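Acyl-[acyl-carrier-protein]--UDP-N-acetylglucosamine O-acyltransferase (Helicobacter pylori, PDB 1J2Z) transfers a (3R)-hydroxyacyl chain from acyl carrier protein to UDP-N-acetylglucosamine, the first step in making the lipid A part of lipopolysaccharide. Local coordinates at residues A[100-105]-A[122-127]; A[151-156]-A[169-174]; A[157-162]-A[251-256]; A[176-181]-A[188-193]; A[223-228]-A[247-252]. One frame throughout, in Å; residues are numbered along the deposited sequence.

Contact 1: residues A[100-105]-A[122-127]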
# COMPACT_ATOMS: atom_id res chain seq x y z
N GLY A 100 23.17 0.21 15.20
CA GLY A 100 23.95 0.76 14.10
C GLY A 100 23.46 2.13 13.69
O GLY A 100 24.19 2.89 13.04
N GLY A 101 22.22 2.46 14.06
CA GLY A 101 21.65 3.75 13.73
C GLY A 101 21.81 4.73 14.89
O GLY A 101 22.93 5.03 15.29
N ILE A 102 20.70 5.21 15.42
CA ILE A 102 20.75 6.15 16.54
C ILE A 102 20.04 5.56 17.76
O ILE A 102 19.66 6.29 18.68
CB ILE A 102 20.10 7.50 16.19
CG1 ILE A 102 18.66 7.28 15.70
CG2 ILE A 102 20.93 8.23 15.14
CD1 ILE A 102 17.93 8.58 15.35
N LYS A 103 19.87 4.24 17.75
CA LYS A 103 19.23 3.51 18.84
C LYS A 103 17.81 3.97 19.13
O LYS A 103 17.29 3.72 20.22
CB LYS A 103 20.08 3.61 20.12
CG LYS A 103 21.50 3.08 19.96
CD LYS A 103 22.31 3.18 21.26
CE LYS A 103 21.73 2.28 22.35
NZ LYS A 103 22.49 2.38 23.63
N LYS A 104 17.18 4.63 18.17
CA LYS A 104 15.81 5.09 18.38
C LYS A 104 15.14 5.62 17.12
O LYS A 104 15.80 5.95 16.13
CB LYS A 104 15.80 6.20 19.44
CG LYS A 104 16.42 7.51 18.95
CD LYS A 104 16.46 8.58 20.03
CE LYS A 104 17.62 8.38 20.99
NZ LYS A 104 18.94 8.55 20.30
N THR A 105 13.82 5.68 17.17
CA THR A 105 13.00 6.24 16.10
C THR A 105 12.29 7.35 16.86
O THR A 105 11.71 7.10 17.92
CB THR A 105 12.00 5.22 15.56
OG1 THR A 105 12.70 4.21 14.83
CG2 THR A 105 10.98 5.91 14.65
N ASP A 122 15.19 3.93 13.18
CA ASP A 122 16.10 5.07 13.15
C ASP A 122 15.65 6.32 12.40
O ASP A 122 16.47 7.18 12.08
CB ASP A 122 17.45 4.61 12.62
CG ASP A 122 18.05 3.49 13.44
OD1 ASP A 122 18.34 3.72 14.64
OD2 ASP A 122 18.23 2.38 12.91
N CYS A 123 14.36 6.43 12.11
CA CYS A 123 13.87 7.62 11.43
C CYS A 123 13.62 8.72 12.46
O CYS A 123 13.40 8.45 13.64
CB CYS A 123 12.58 7.34 10.66
SG CYS A 123 12.81 6.38 9.13
N VAL A 124 13.67 9.96 12.00
CA VAL A 124 13.43 11.10 12.86
C VAL A 124 12.45 12.02 12.15
O VAL A 124 12.75 12.53 11.08
CB VAL A 124 14.73 11.87 13.15
CG1 VAL A 124 14.42 13.15 13.92
CG2 VAL A 124 15.69 11.01 13.95
N ILE A 125 11.29 12.21 12.77
CA ILE A 125 10.27 13.08 12.22
C ILE A 125 10.07 14.21 13.21
O ILE A 125 10.03 13.98 14.42
CB ILE A 125 8.93 12.32 12.02
CG1 ILE A 125 9.11 11.23 10.96
CG2 ILE A 125 7.83 13.29 11.62
CD1 ILE A 125 7.90 10.33 10.80
N GLY A 126 9.95 15.43 12.70
CA GLY A 126 9.76 16.59 13.56
C GLY A 126 8.32 16.83 13.98
O GLY A 126 7.62 15.90 14.42
N SER A 127 7.87 18.07 13.85
CA SER A 127 6.51 18.45 14.24
C SER A 127 5.73 19.10 13.09
O SER A 127 6.32 19.58 12.13
CB SER A 127 6.56 19.41 15.43
OG SER A 127 7.14 18.79 16.57

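Contact 2: residues A[151-156]-A[169-174]. With SOG (octyl 1-thio-beta-D-glucopyranoside), chain B.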
# COMPACT_ATOMS: atom_id res chain seq x y z
N GLY A 151 0.49 10.74 -0.57
CA GLY A 151 0.25 9.32 -0.51
C GLY A 151 1.05 8.42 -1.44
O GLY A 151 1.40 8.80 -2.56
N LEU A 152 1.34 7.22 -0.94
CA LEU A 152 2.06 6.20 -1.69
C LEU A 152 3.47 6.59 -2.12
O LEU A 152 4.00 6.07 -3.10
CB LEU A 152 1.24 5.80 -2.93
CG LEU A 152 -0.24 5.46 -2.66
CD1 LEU A 152 -0.92 5.06 -3.95
CD2 LEU A 152 -0.33 4.34 -1.64
N THR A 153 4.09 7.50 -1.37
CA THR A 153 5.46 7.93 -1.67
C THR A 153 6.44 7.08 -0.87
O THR A 153 6.18 6.75 0.29
CB THR A 153 5.68 9.42 -1.31
OG1 THR A 153 5.02 10.25 -2.27
CG2 THR A 153 7.18 9.76 -1.30
N ALA A 154 7.55 6.72 -1.49
CA ALA A 154 8.58 5.93 -0.83
C ALA A 154 9.83 6.78 -0.70
O ALA A 154 10.27 7.40 -1.67
CB ALA A 154 8.89 4.68 -1.65
N ILE A 155 10.39 6.83 0.51
CA ILE A 155 11.61 7.60 0.77
C ILE A 155 12.68 6.56 1.09
O ILE A 155 12.48 5.72 1.96
CB ILE A 155 11.45 8.53 2.00
CG1 ILE A 155 10.18 9.38 1.86
CG2 ILE A 155 12.68 9.43 2.12
CD1 ILE A 155 10.16 10.32 0.68
N HIS A 156 13.80 6.63 0.38
CA HIS A 156 14.88 5.67 0.57
C HIS A 156 15.73 5.97 1.80
O HIS A 156 15.70 7.07 2.34
CB HIS A 156 15.76 5.60 -0.68
CG HIS A 156 15.01 5.25 -1.93
ND1 HIS A 156 13.95 4.37 -1.93
CD2 HIS A 156 15.18 5.65 -3.21
CE1 HIS A 156 13.50 4.23 -3.17
NE2 HIS A 156 14.23 5.00 -3.96
N GLY A 169 2.60 13.00 -4.08
CA GLY A 169 2.31 11.59 -3.92
C GLY A 169 2.95 10.74 -4.99
O GLY A 169 3.36 11.24 -6.04
N LYS A 170 3.04 9.44 -4.73
CA LYS A 170 3.63 8.48 -5.67
C LYS A 170 5.07 8.79 -6.09
O LYS A 170 5.50 8.39 -7.17
CB LYS A 170 2.75 8.34 -6.91
CG LYS A 170 1.58 7.39 -6.73
CD LYS A 170 0.82 7.20 -8.03
CE LYS A 170 -0.13 6.01 -7.94
NZ LYS A 170 0.62 4.73 -7.82
N SER A 171 5.81 9.50 -5.25
CA SER A 171 7.19 9.81 -5.59
C SER A 171 8.12 8.77 -4.96
O SER A 171 7.73 8.03 -4.06
CB SER A 171 7.58 11.19 -5.06
OG SER A 171 6.73 12.20 -5.56
N ALA A 172 9.35 8.73 -5.46
CA ALA A 172 10.37 7.83 -4.95
C ALA A 172 11.57 8.76 -4.76
O ALA A 172 12.20 9.17 -5.73
CB ALA A 172 10.69 6.74 -5.97
N LEU A 173 11.86 9.11 -3.51
CA LEU A 173 12.95 10.04 -3.22
C LEU A 173 14.22 9.35 -2.73
O LEU A 173 14.20 8.62 -1.74
CB LEU A 173 12.48 11.07 -2.18
CG LEU A 173 13.41 12.24 -1.83
CD1 LEU A 173 13.69 13.09 -3.08
CD2 LEU A 173 12.74 13.09 -0.75
N GLY A 174 15.32 9.59 -3.45
CA GLY A 174 16.59 8.99 -3.08
C GLY A 174 17.66 10.01 -2.73
O GLY A 174 18.81 9.65 -2.51
C1 SOG B . 14.88 -0.91 4.88
C2 SOG B . 15.07 -1.20 6.39
C3 SOG B . 13.84 -1.96 6.92
C4 SOG B . 12.61 -1.08 6.70
C5 SOG B . 12.45 -0.80 5.18
C6 SOG B . 11.25 0.09 4.92
C1' SOG B . 16.33 -0.50 3.02
C2' SOG B . 16.25 0.77 2.20
C3' SOG B . 17.24 0.75 1.05
C4' SOG B . 17.17 2.03 0.23
C5' SOG B . 18.16 2.00 -0.92
C6' SOG B . 17.99 3.21 -1.81
C7' SOG B . 18.97 3.20 -2.96
C8' SOG B . 18.78 4.42 -3.83
S1 SOG B . 16.01 -0.18 4.37
O2 SOG B . 16.24 -1.98 6.59
O3 SOG B . 14.00 -2.23 8.30
O4 SOG B . 11.45 -1.75 7.19
O5 SOG B . 13.65 -0.14 4.70
O6 SOG B . 10.07 -0.70 4.83

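Contact 3: residues A[157-162]-A[251-256]. With SOG (octyl 1-thio-beta-D-glucopyranoside), chain B.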
# COMPACT_ATOMS: atom_id res chain seq x y z
N GLN A 157 16.51 4.97 2.23
CA GLN A 157 17.35 5.08 3.41
C GLN A 157 18.30 6.27 3.44
O GLN A 157 18.87 6.66 2.42
CB GLN A 157 18.16 3.79 3.58
CG GLN A 157 19.31 3.64 2.58
CD GLN A 157 20.00 2.30 2.67
OE1 GLN A 157 20.29 1.80 3.75
NE2 GLN A 157 20.30 1.71 1.51
N PHE A 158 18.47 6.84 4.62
CA PHE A 158 19.36 7.98 4.85
C PHE A 158 18.96 9.29 4.18
O PHE A 158 19.72 10.26 4.24
CB PHE A 158 20.79 7.62 4.45
CG PHE A 158 21.42 6.58 5.34
CD1 PHE A 158 21.49 5.25 4.93
CD2 PHE A 158 21.88 6.92 6.60
CE1 PHE A 158 22.01 4.28 5.78
CE2 PHE A 158 22.41 5.96 7.45
CZ PHE A 158 22.47 4.63 7.04
N VAL A 159 17.79 9.34 3.56
CA VAL A 159 17.37 10.58 2.92
C VAL A 159 16.99 11.59 4.00
O VAL A 159 16.47 11.22 5.05
CB VAL A 159 16.16 10.36 1.99
CG1 VAL A 159 15.50 11.70 1.66
CG2 VAL A 159 16.62 9.68 0.71
N ARG A 160 17.27 12.86 3.74
CA ARG A 160 16.93 13.91 4.69
C ARG A 160 16.06 14.96 4.01
O ARG A 160 16.41 15.46 2.95
CB ARG A 160 18.19 14.57 5.25
CG ARG A 160 19.13 13.64 6.00
CD ARG A 160 20.35 14.41 6.49
NE ARG A 160 20.91 15.22 5.41
CZ ARG A 160 21.44 16.43 5.56
NH1 ARG A 160 21.49 16.98 6.77
NH2 ARG A 160 21.90 17.09 4.51
N ILE A 161 14.93 15.28 4.62
CA ILE A 161 14.03 16.29 4.08
C ILE A 161 14.00 17.42 5.09
O ILE A 161 13.61 17.22 6.25
CB ILE A 161 12.61 15.73 3.88
CG1 ILE A 161 12.67 14.54 2.92
CG2 ILE A 161 11.69 16.81 3.32
CD1 ILE A 161 11.38 13.73 2.88
N ALA A 162 14.41 18.61 4.66
CA ALA A 162 14.46 19.76 5.55
C ALA A 162 13.08 20.36 5.82
O ALA A 162 12.08 19.93 5.25
CB ALA A 162 15.40 20.83 4.98
N SER A 251 24.91 17.02 3.61
CA SER A 251 24.30 15.93 2.86
C SER A 251 25.19 14.70 2.64
O SER A 251 26.35 14.83 2.27
CB SER A 251 23.81 16.44 1.50
OG SER A 251 23.20 15.40 0.77
N SER A 252 24.62 13.52 2.85
CA SER A 252 25.33 12.25 2.67
C SER A 252 24.97 11.63 1.33
O SER A 252 25.84 11.18 0.58
CB SER A 252 24.97 11.27 3.78
OG SER A 252 25.64 11.58 4.99
N ARG A 253 23.68 11.59 1.02
CA ARG A 253 23.22 11.01 -0.23
C ARG A 253 23.26 12.00 -1.37
O ARG A 253 23.04 11.64 -2.52
CB ARG A 253 21.79 10.48 -0.06
CG ARG A 253 21.66 9.48 1.07
CD ARG A 253 20.69 8.39 0.72
NE ARG A 253 21.11 7.68 -0.48
CZ ARG A 253 20.45 6.66 -1.01
NH1 ARG A 253 19.33 6.24 -0.45
NH2 ARG A 253 20.91 6.07 -2.11
N GLY A 254 23.55 13.26 -1.05
CA GLY A 254 23.60 14.28 -2.07
C GLY A 254 22.25 14.98 -2.12
O GLY A 254 21.26 14.46 -1.63
N VAL A 255 22.23 16.17 -2.71
CA VAL A 255 21.00 16.94 -2.81
C VAL A 255 20.24 16.60 -4.08
O VAL A 255 20.85 16.33 -5.12
CB VAL A 255 21.30 18.45 -2.77
CG1 VAL A 255 20.04 19.25 -3.01
CG2 VAL A 255 21.91 18.80 -1.42
N ALA A 256 18.92 16.63 -4.00
CA ALA A 256 18.07 16.31 -5.14
C ALA A 256 18.30 17.26 -6.31
O ALA A 256 18.81 18.36 -6.15
CB ALA A 256 16.61 16.35 -4.72
C1 SOG B . 14.88 -0.91 4.88
C2 SOG B . 15.07 -1.20 6.39
C3 SOG B . 13.84 -1.96 6.92
C4 SOG B . 12.61 -1.08 6.70
C5 SOG B . 12.45 -0.80 5.18
C6 SOG B . 11.25 0.09 4.92
C1' SOG B . 16.33 -0.50 3.02
C2' SOG B . 16.25 0.77 2.20
C3' SOG B . 17.24 0.75 1.05
C4' SOG B . 17.17 2.03 0.23
C5' SOG B . 18.16 2.00 -0.92
C6' SOG B . 17.99 3.21 -1.81
C7' SOG B . 18.97 3.20 -2.96
C8' SOG B . 18.78 4.42 -3.83
S1 SOG B . 16.01 -0.18 4.37
O2 SOG B . 16.24 -1.98 6.59
O3 SOG B . 14.00 -2.23 8.30
O4 SOG B . 11.45 -1.75 7.19
O5 SOG B . 13.65 -0.14 4.70
O6 SOG B . 10.07 -0.70 4.83
O HOH W 1 21.82 12.41 3.15

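Contact 4: residues A[176-181]-A[188-193]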
# COMPACT_ATOMS: atom_id res chain seq x y z
N ASP A 176 18.51 14.12 -0.71
CA ASP A 176 18.10 15.12 0.27
C ASP A 176 17.38 16.30 -0.37
O ASP A 176 17.63 16.65 -1.53
CB ASP A 176 19.32 15.65 1.03
CG ASP A 176 19.99 14.59 1.88
OD1 ASP A 176 19.47 13.45 1.95
OD2 ASP A 176 21.03 14.91 2.48
N VAL A 177 16.49 16.92 0.39
CA VAL A 177 15.74 18.06 -0.09
C VAL A 177 15.93 19.25 0.84
O VAL A 177 15.57 19.19 2.01
CB VAL A 177 14.24 17.74 -0.19
CG1 VAL A 177 13.49 18.93 -0.77
CG2 VAL A 177 14.02 16.49 -1.04
N PRO A 178 16.49 20.36 0.32
CA PRO A 178 16.73 21.57 1.11
C PRO A 178 15.43 22.21 1.57
O PRO A 178 14.37 21.96 1.00
CB PRO A 178 17.52 22.45 0.15
CG PRO A 178 16.90 22.10 -1.18
CD PRO A 178 16.83 20.58 -1.09
N PRO A 179 15.49 23.06 2.60
CA PRO A 179 14.29 23.72 3.12
C PRO A 179 13.38 24.46 2.13
O PRO A 179 13.84 25.08 1.16
CB PRO A 179 14.84 24.64 4.22
CG PRO A 179 16.28 24.81 3.88
CD PRO A 179 16.69 23.47 3.36
N TYR A 180 12.08 24.36 2.40
CA TYR A 180 11.04 25.02 1.61
C TYR A 180 10.90 24.62 0.15
O TYR A 180 10.34 25.37 -0.65
CB TYR A 180 11.22 26.54 1.73
CG TYR A 180 11.21 27.02 3.16
CD1 TYR A 180 12.38 27.45 3.79
CD2 TYR A 180 10.03 27.02 3.91
CE1 TYR A 180 12.37 27.86 5.12
CE2 TYR A 180 10.01 27.43 5.23
CZ TYR A 180 11.18 27.85 5.84
OH TYR A 180 11.15 28.25 7.15
N CYS A 181 11.38 23.43 -0.21
CA CYS A 181 11.28 22.97 -1.59
C CYS A 181 10.15 21.97 -1.81
O CYS A 181 9.77 21.25 -0.89
CB CYS A 181 12.59 22.31 -2.04
SG CYS A 181 13.97 23.43 -2.11
N ALA A 188 12.38 11.29 -7.80
CA ALA A 188 12.06 12.65 -7.36
C ALA A 188 13.13 13.73 -7.54
O ALA A 188 14.32 13.49 -7.34
CB ALA A 188 11.61 12.61 -5.91
N PHE A 189 12.67 14.93 -7.90
CA PHE A 189 13.54 16.09 -8.10
C PHE A 189 12.80 17.35 -7.63
O PHE A 189 11.58 17.33 -7.47
CB PHE A 189 13.91 16.23 -9.59
CG PHE A 189 12.72 16.37 -10.49
CD1 PHE A 189 12.08 17.60 -10.64
CD2 PHE A 189 12.21 15.27 -11.18
CE1 PHE A 189 10.95 17.73 -11.46
CE2 PHE A 189 11.09 15.39 -12.00
CZ PHE A 189 10.46 16.62 -12.14
N ILE A 190 13.54 18.43 -7.41
CA ILE A 190 12.94 19.69 -6.94
C ILE A 190 12.28 20.46 -8.08
O ILE A 190 12.92 20.76 -9.09
CB ILE A 190 14.01 20.58 -6.27
CG1 ILE A 190 14.63 19.84 -5.08
CG2 ILE A 190 13.38 21.89 -5.81
CD1 ILE A 190 15.81 20.55 -4.45
N ARG A 191 11.00 20.78 -7.91
CA ARG A 191 10.24 21.50 -8.93
C ARG A 191 10.02 22.97 -8.62
O ARG A 191 9.43 23.69 -9.42
CB ARG A 191 8.87 20.84 -9.13
CG ARG A 191 8.93 19.46 -9.73
CD ARG A 191 7.55 18.80 -9.78
NE ARG A 191 6.57 19.55 -10.56
CZ ARG A 191 5.84 20.56 -10.08
NH1 ARG A 191 5.97 20.95 -8.83
NH2 ARG A 191 4.97 21.17 -10.87
N GLY A 192 10.47 23.41 -7.45
CA GLY A 192 10.29 24.80 -7.08
C GLY A 192 10.21 24.94 -5.58
O GLY A 192 10.68 24.07 -4.84
N LEU A 193 9.61 26.04 -5.11
CA LEU A 193 9.49 26.27 -3.68
C LEU A 193 8.09 26.05 -3.14
O LEU A 193 7.10 26.19 -3.86
CB LEU A 193 9.95 27.69 -3.33
CG LEU A 193 11.40 28.06 -3.65
CD1 LEU A 193 11.73 29.40 -3.01
CD2 LEU A 193 12.34 26.98 -3.12

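Contact 5: residues A[223-228]-A[247-252]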
# COMPACT_ATOMS: atom_id res chain seq x y z
N SER A 223 29.85 23.98 -8.42
CA SER A 223 29.09 22.90 -7.81
C SER A 223 28.19 23.48 -6.73
O SER A 223 28.41 24.60 -6.26
CB SER A 223 30.03 21.87 -7.17
OG SER A 223 30.69 22.41 -6.04
N LEU A 224 27.16 22.73 -6.36
CA LEU A 224 26.23 23.16 -5.33
C LEU A 224 27.02 23.43 -4.05
O LEU A 224 26.84 24.45 -3.39
CB LEU A 224 25.19 22.07 -5.07
CG LEU A 224 23.83 22.42 -4.46
CD1 LEU A 224 23.13 21.13 -4.07
CD2 LEU A 224 24.00 23.31 -3.26
N ARG A 225 27.90 22.49 -3.72
CA ARG A 225 28.72 22.61 -2.52
C ARG A 225 29.55 23.89 -2.49
O ARG A 225 29.57 24.60 -1.48
CB ARG A 225 29.63 21.38 -2.41
CG ARG A 225 30.70 21.46 -1.32
CD ARG A 225 31.32 20.09 -1.09
NE ARG A 225 30.42 19.23 -0.34
CZ ARG A 225 30.37 19.18 0.99
NH1 ARG A 225 31.17 19.94 1.72
NH2 ARG A 225 29.49 18.39 1.60
N GLU A 226 30.23 24.19 -3.59
CA GLU A 226 31.04 25.39 -3.66
C GLU A 226 30.20 26.65 -3.54
O GLU A 226 30.60 27.62 -2.90
CB GLU A 226 31.85 25.42 -4.96
CG GLU A 226 32.97 24.38 -5.02
CD GLU A 226 33.89 24.44 -3.81
OE1 GLU A 226 33.75 23.61 -2.89
OE2 GLU A 226 34.77 25.33 -3.77
N SER A 227 29.02 26.66 -4.16
CA SER A 227 28.15 27.82 -4.09
C SER A 227 27.64 27.98 -2.66
O SER A 227 27.48 29.11 -2.17
CB SER A 227 26.97 27.67 -5.05
OG SER A 227 27.41 27.64 -6.39
N ALA A 228 27.37 26.86 -2.00
CA ALA A 228 26.87 26.89 -0.63
C ALA A 228 27.92 27.50 0.31
O ALA A 228 27.60 28.36 1.13
CB ALA A 228 26.51 25.48 -0.17
N PHE A 247 22.73 22.71 5.65
CA PHE A 247 22.00 21.48 5.36
C PHE A 247 22.65 20.81 4.16
O PHE A 247 22.96 19.62 4.18
CB PHE A 247 20.53 21.79 5.03
CG PHE A 247 19.73 20.57 4.66
CD1 PHE A 247 19.28 19.69 5.64
CD2 PHE A 247 19.45 20.27 3.33
CE1 PHE A 247 18.57 18.54 5.31
CE2 PHE A 247 18.74 19.12 2.98
CZ PHE A 247 18.30 18.26 3.97
N ILE A 248 22.86 21.60 3.11
CA ILE A 248 23.47 21.13 1.87
C ILE A 248 24.86 20.53 2.07
O ILE A 248 25.14 19.44 1.58
CB ILE A 248 23.55 22.28 0.84
CG1 ILE A 248 22.15 22.64 0.36
CG2 ILE A 248 24.44 21.88 -0.33
CD1 ILE A 248 22.09 23.88 -0.52
N LEU A 249 25.72 21.24 2.79
CA LEU A 249 27.08 20.76 3.02
C LEU A 249 27.13 19.50 3.88
O LEU A 249 28.11 18.76 3.84
CB LEU A 249 27.94 21.85 3.67
CG LEU A 249 28.15 23.15 2.89
CD1 LEU A 249 29.07 24.07 3.68
CD2 LEU A 249 28.74 22.85 1.52
N GLU A 250 26.07 19.24 4.65
CA GLU A 250 26.03 18.06 5.50
C GLU A 250 25.44 16.83 4.81
O GLU A 250 25.47 15.73 5.36
CB GLU A 250 25.22 18.35 6.77
CG GLU A 250 25.94 19.24 7.77
CD GLU A 250 25.06 19.60 8.95
OE1 GLU A 250 24.46 18.69 9.55
OE2 GLU A 250 24.97 20.80 9.28
N SER A 251 24.91 17.02 3.61
CA SER A 251 24.30 15.93 2.86
C SER A 251 25.19 14.70 2.64
O SER A 251 26.35 14.83 2.27
CB SER A 251 23.81 16.44 1.50
OG SER A 251 23.20 15.40 0.77
N SER A 252 24.62 13.52 2.85
CA SER A 252 25.33 12.25 2.67
C SER A 252 24.97 11.63 1.33
O SER A 252 25.84 11.18 0.58
CB SER A 252 24.97 11.27 3.78
OG SER A 252 25.64 11.58 4.99

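Contact 1: residues A[100-105]-A[122-127]
Thr105 and Asp122 are the closest approach of the two backbones, with CA atoms 4.4 Å apart, where strands 104-107 and 124-125 run as parallel neighbours in one sheet. The CA-H of Asp122 points almost straight at the carbonyl of Lys104, with CA to O 3.1 Å. Thr105 CA makes a more bent contact of the same kind with Cys123 O.

Among the side chains, Asp122 does most of the work. Its CB leads away from 100-105, but chi1 of -58° sets CG beside the backbone N, and the carboxylate turns back over the loop. OD1 of Asp122 accepts from Ile102 N at 2.9 Å. That N-H arrives from above the carboxylate plane, 55° out of it. OD2 is held by Thr98 OG1. Gly101 CA also packs against the group, 3.4 Å from Asp122 OD1. Beside this polar grip, Ile102 and Val124 cross at about a right angle, CD1 to CG2 3.6 Å. Thr105 OG1 takes a weak bond from Asp122 N at 3.0 Å, while its stronger partner is Asn95 O.

The loop before strand 104-107 is consistent with an insertion in the hexapeptide repeat of this left-handed parallel beta-helix, tied back to the next coil by Asp122. Asp122 also touches His140, which by similarity binds substrate, as does His121 next to it in the chain.

Contact 2: residues A[151-156]-A[169-174]
Thr153 OG1 reaches across to Ser171 and accepts from its N at 3.2 Å, in a nearly straight bond (165°). Chi1 of -73° sets this oxygen beside its own backbone N. CG2 of Thr153 sits against Ser171 O at 3.3 Å. Both hydroxyls also have partners in their own turns: Thr153 OG1 bonds to Gly150 O, and Ser171 OG to Ala168 O.

The two chains run the same way throughout, 4° apart, and pair as strands at Ala154 with Ala172 and Ile155 with Leu173. The two alanines lie on the face turned to the third subunit, where Leu152 and Lys170 of that subunit pack on them. Ile155 and Leu173 lie on the other face, side by side and pointing the same way, CD1 to CB 3.8 Å. There they touch Ile167 in the interior of the coil.

Leu152 and Lys170 also lie side by side, CB to CG 4.1 Å. The lysine is bent at its last torsion. At the far end, the His156 imidazole leans obliquely on Gly174, CD2 to CA 3.6 Å. CB of His156 lies 3.5 Å from C6' of the octyl thioglucoside tail, lining the detergent pocket.

Backbone groups bond to one another: Lys170 N to Gly151 O, Ala154 N to Ser171 O, Leu173 N to Ala154 O and His156 N to Leu173 O. The side chains are left to the two faces. Ile155 and Leu173 fill the coil. The alanines face a neighbouring subunit, and their small size is consistent with its close approach. The Lys170 ammonium is satisfied across the trimer interface, by Leu152 O of the second subunit.

Contact 3: residues A[157-162]-A[251-256]
Arg253 presses on the turn at Gln157 and Phe158, and this is the tight part of the contact. NH1 of Arg253 donates to Gln157 O at 2.9 Å, lying in the carbonyl plane. The oxygen sits somewhat out of the guanidinium plane, tilted by 22°. Arg253 CD lies 3.0 Å from the same Gln157 O; a bend at chi3 (59°) then turns NE off the line of the chain. CD also rests on Phe158 CB at 3.8 Å. The Phe158 ring turns from Arg253 and stacks on His140. Both Arg253 and Gln157 line the detergent pocket: Arg253 NH2 lies 3.2 Å from C8' at the tip of the octyl tail, and Gln157 NE2 lies 3.2 Å from C3'. By similarity, Gln157 also binds substrate.

A second close point is Arg160 NH2, 3.1 Å from Ser251 CA, with no hydrogen bond between the two residues. Arg160 NE forms a salt bridge with Asp176 OD2, and NH2 bonds to Phe247 O. Ser251 OG bonds to the same oxygen, Asp176 OD2. The looser side lies at the exposed Ser252, where a water takes the N-H of Arg253 at 2.9 Å and lies near Phe158 O.

Segment 251-256 leaves helix 239-250 and runs back over the beta-helix, against the turn leading into strand 160-161. Arg160 makes a cation-pi contact with Phe247 of that helix, while Val159 and Ile161 turn to Leu173 of strand 172-173.

Contact 4: residues A[176-181]-A[188-193]
Cys181 and Leu193 form an antiparallel, non-hydrogen-bonded pair at the open end of the hairpin made by strands 181-184 and 189-191. Their CA atoms are 4.3 Å apart and their side chains diverge. Two bent CA-H contacts join the backbones here: Leu193 CA to Tyr180 O at 3.3 Å, and Cys181 CA to Gly192 O at 3.5 Å. Cys181 SG, beside its own backbone N (chi1 -65°), still reaches Leu193 CD2 at 4.0 Å.

This hairpin ends the left-handed beta-helix, since strand 189-191 is the first to run antiparallel to its neighbours. A type II turn from Pro178 to Cys181 leads the chain into it. At Gly192 the chain turns a corner and leaves for the helical domain.

Ile190 points from the outer strand toward 176-181 and splits its two branches between partners. CD1 of Ile190 meets Pro178 tip to tip, at 3.5 Å from the ring CD. CG2, set anti to the backbone N, lies against Cys181 CB at 3.9 Å. Tyr214 of helix 204-217 packs on Pro178, Cys181 and Leu193. The backbone O of Ile190 bonds to Ser259 OG in the C-terminal tail.

Contact 5: residues A[223-228]-A[247-252]
Leu224 and Ile248 meet at the apolar centre, where their side chains cross obliquely. CD2 of Leu224 sits against both CG2 and CD1 of Ile248, at 3.3 Å from CG2 and 3.4 Å from CD1. Both distances are tighter than usual for carbon. Leu217 of helix 204-217 also touches Ile248, and Val255 touches Leu224.

One turn further along helix 224-234, Ala228 CB rests on Leu249 CD2 at 3.8 Å. The same CD2 reaches back to Arg225, 3.7 Å from its CG. It also lies 3.8 Å above one face of the Arg225 guanidinium, offset toward the rim.

At the outer edge the Arg225 chain bends at chi3, and its NH2 donates to Leu249 O at 2.7 Å. The bond is not straight, with 133° at the hydrogen, and the donor is tilted from the carbonyl plane.

Leu249 O lies in the last turn of helix 239-250, and Arg225 supplies it with a donor. The arginine charge is probably favourable there, near the negative end of the helix dipole.

How the contacts relate
From the N terminus, contact 1 closes first, around one coil of the beta-helix, and ties an inserted loop to the coil that follows. Contact 2 closes one further coil and joins it to the next at the trimer face. Its loop holds residues 157-162, so contacts 2 and 3 cross. Contact 3 spans the longest loop and brings the chain after the last helix back onto the beta-helix. Contact 4, in the hairpin that ends the beta-helix, is nested inside that loop. Contact 5 pairs two helices; its loop, too, lies within the span of contact 3, and the two share Ser251 and Ser252. Asp176 joins contacts 3, 4 and 5. Contacts 2 and 3 both reach the detergent.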